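Local atomic coordinates of probable transcriptional regulator, TetR family protein (Rhodococcus sp., PDB entry 3BJB), a protein that probably binds DNA as a transcriptional regulator of the TetR family, through an N-terminal helix-turn-helix domain. Residues E29-L34 with T67-A72. Numbering follows the deposited sequence.
Sequences EAAIEL and THLFVA. With SO4 (sulfate ion), chain L.
The methyl group of Ala31 fits against the branched end of Leu69: Ala31 CB lies 3.8 Å from Leu69 CD2 and 4.0 Å from both CG and CD1 of that leucine, so that the whole isopropyl group borders it. The bond from CA to CB of Leu69 already heads for the other helix, and CG, anti to the backbone N (chi1 168°), carries the branch on to the methyl. One residue on, the ring of Phe70 reaches the same alanine only with its far edge, at CE1 and CZ. Phe70 CE1 is 4.2 Å from Ala31 CB and 3.9 Å from Ala31 O, and this carbonyl oxygen sits at the ring edge, close to the ring plane. At this alanine helices 22-37 and 66-86 come together, with 7.5 Å between the CA atoms of Ala31 and Phe70. In the TetR fold this joins the first helix of the DNA-binding domain to the long helix that runs from that domain into the C-terminal one. Met45 and Phe63, both within the predicted helix-turn-helix motif, also pack on Leu69, while Ser123 of helix 114-126 touches Phe70. Near the start of helix 66-86, a sulfate, probably from the crystallisation liquor, accepts a hydrogen bond through O2 from Thr67 N (3.3 Å, N-H...O angle 155°).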
loop_
_atom_site.group_PDB
_atom_site.type_symbol
_atom_site.label_atom_id
_atom_site.label_comp_id
_atom_site.label_asym_id
_atom_site.label_seq_id
_atom_site.Cartn_x
_atom_site.Cartn_y
_atom_site.Cartn_z
ATOM N N GLU B 29 -2.196 14.928 19.096
ATOM C CA GLU B 29 -2.473 16.258 18.573
ATOM C C GLU B 29 -1.270 16.760 17.796
ATOM O O GLU B 29 -1.349 16.988 16.569
ATOM C CB GLU B 29 -2.749 17.218 19.725
ATOM C CG GLU B 29 -3.908 18.185 19.508
ATOM C CD GLU B 29 -5.250 17.480 19.534
ATOM O OE1 GLU B 29 -6.103 17.871 20.356
ATOM O OE2 GLU B 29 -5.442 16.525 18.741
ATOM N N ALA B 30 -0.158 16.879 18.519
ATOM C CA ALA B 30 1.083 17.442 18.007
ATOM C C ALA B 30 1.636 16.657 16.837
ATOM O O ALA B 30 2.179 17.242 15.897
ATOM C CB ALA B 30 2.110 17.507 19.101
ATOM N N ALA B 31 1.502 15.333 16.904
ATOM C CA ALA B 31 1.962 14.459 15.853
ATOM C C ALA B 31 1.225 14.861 14.578
ATOM O O ALA B 31 1.881 15.126 13.535
ATOM C CB ALA B 31 1.741 13.030 16.218
ATOM N N ILE B 32 -0.105 15.001 14.699
ATOM C CA ILE B 32 -0.980 15.419 13.592
ATOM C C ILE B 32 -0.570 16.748 12.911
ATOM O O ILE B 32 -0.468 16.792 11.673
ATOM C CB ILE B 32 -2.481 15.426 14.003
ATOM C CG1 ILE B 32 -2.978 13.996 14.207
ATOM C CG2 ILE B 32 -3.356 16.150 12.952
ATOM C CD1 ILE B 32 -4.127 13.901 15.170
ATOM N N GLU B 33 -0.317 17.794 13.698
ATOM C CA GLU B 33 0.188 19.079 13.182
ATOM C C GLU B 33 1.530 18.980 12.471
ATOM O O GLU B 33 1.760 19.650 11.458
ATOM C CB GLU B 33 0.408 20.105 14.297
ATOM C CG GLU B 33 -0.406 19.931 15.541
ATOM C CD GLU B 33 -0.580 21.248 16.246
ATOM O OE1 GLU B 33 0.296 21.606 17.079
ATOM O OE2 GLU B 33 -1.572 21.945 15.937
ATOM N N LEU B 34 2.441 18.182 13.008
ATOM C CA LEU B 34 3.738 18.079 12.353
ATOM C C LEU B 34 3.657 17.325 11.037
ATOM O O LEU B 34 4.244 17.741 10.037
ATOM C CB LEU B 34 4.803 17.546 13.299
ATOM C CG LEU B 34 5.253 18.747 14.143
ATOM C CD1 LEU B 34 5.114 18.554 15.684
ATOM C CD2 LEU B 34 6.648 19.167 13.718
ATOM N N THR B 67 6.962 5.150 13.818
ATOM C CA THR B 67 5.962 4.328 13.147
ATOM C C THR B 67 4.896 3.869 14.162
ATOM O O THR B 67 3.711 3.754 13.812
ATOM C CB THR B 67 6.555 3.131 12.314
ATOM O OG1 THR B 67 7.405 2.371 13.141
ATOM C CG2 THR B 67 7.399 3.590 11.121
ATOM N N HIS B 68 5.299 3.681 15.420
ATOM C CA HIS B 68 4.325 3.401 16.492
ATOM C C HIS B 68 3.357 4.562 16.645
ATOM O O HIS B 68 2.142 4.371 16.726
ATOM C CB HIS B 68 4.990 3.204 17.872
ATOM C CG HIS B 68 5.652 1.875 18.072
ATOM N ND1 HIS B 68 6.903 1.582 17.566
ATOM C CD2 HIS B 68 5.264 0.788 18.784
ATOM C CE1 HIS B 68 7.243 0.356 17.932
ATOM N NE2 HIS B 68 6.268 -0.146 18.673
ATOM N N LEU B 69 3.912 5.764 16.737
ATOM C CA LEU B 69 3.117 6.948 16.976
ATOM C C LEU B 69 2.096 7.142 15.864
ATOM O O LEU B 69 0.897 7.260 16.142
ATOM C CB LEU B 69 4.007 8.163 17.153
ATOM C CG LEU B 69 3.359 9.528 17.129
ATOM C CD1 LEU B 69 2.546 9.767 18.419
ATOM C CD2 LEU B 69 4.486 10.551 16.968
ATOM N N PHE B 70 2.545 7.122 14.605
ATOM C CA PHE B 70 1.601 7.303 13.500
ATOM C C PHE B 70 0.585 6.180 13.249
ATOM O O PHE B 70 -0.458 6.401 12.644
ATOM C CB PHE B 70 2.330 7.733 12.252
ATOM C CG PHE B 70 2.825 9.093 12.351
ATOM C CD1 PHE B 70 1.949 10.156 12.276
ATOM C CD2 PHE B 70 4.182 9.336 12.567
ATOM C CE1 PHE B 70 2.419 11.473 12.397
ATOM C CE2 PHE B 70 4.658 10.644 12.681
ATOM C CZ PHE B 70 3.771 11.705 12.607
ATOM N N VAL B 71 0.868 4.996 13.760
ATOM C CA VAL B 71 -0.109 3.927 13.784
ATOM C C VAL B 71 -1.187 4.253 14.807
ATOM O O VAL B 71 -2.372 4.116 14.525
ATOM C CB VAL B 71 0.553 2.587 14.101
ATOM C CG1 VAL B 71 -0.496 1.563 14.565
ATOM C CG2 VAL B 71 1.314 2.085 12.877
ATOM N N ALA B 72 -0.777 4.713 15.984
ATOM C CA ALA B 72 -1.722 5.189 16.995
ATOM C C ALA B 72 -2.502 6.409 16.495
ATOM O O ALA B 72 -3.656 6.575 16.866
ATOM C CB ALA B 72 -1.003 5.519 18.306
HETATM S S SO4 L . 11.006 5.095 12.067
HETATM O O1 SO4 L . 10.528 4.894 10.697
HETATM O O2 SO4 L . 10.059 4.460 12.991
HETATM O O3 SO4 L . 12.344 4.503 12.218
HETATM O O4 SO4 L . 11.108 6.534 12.330
#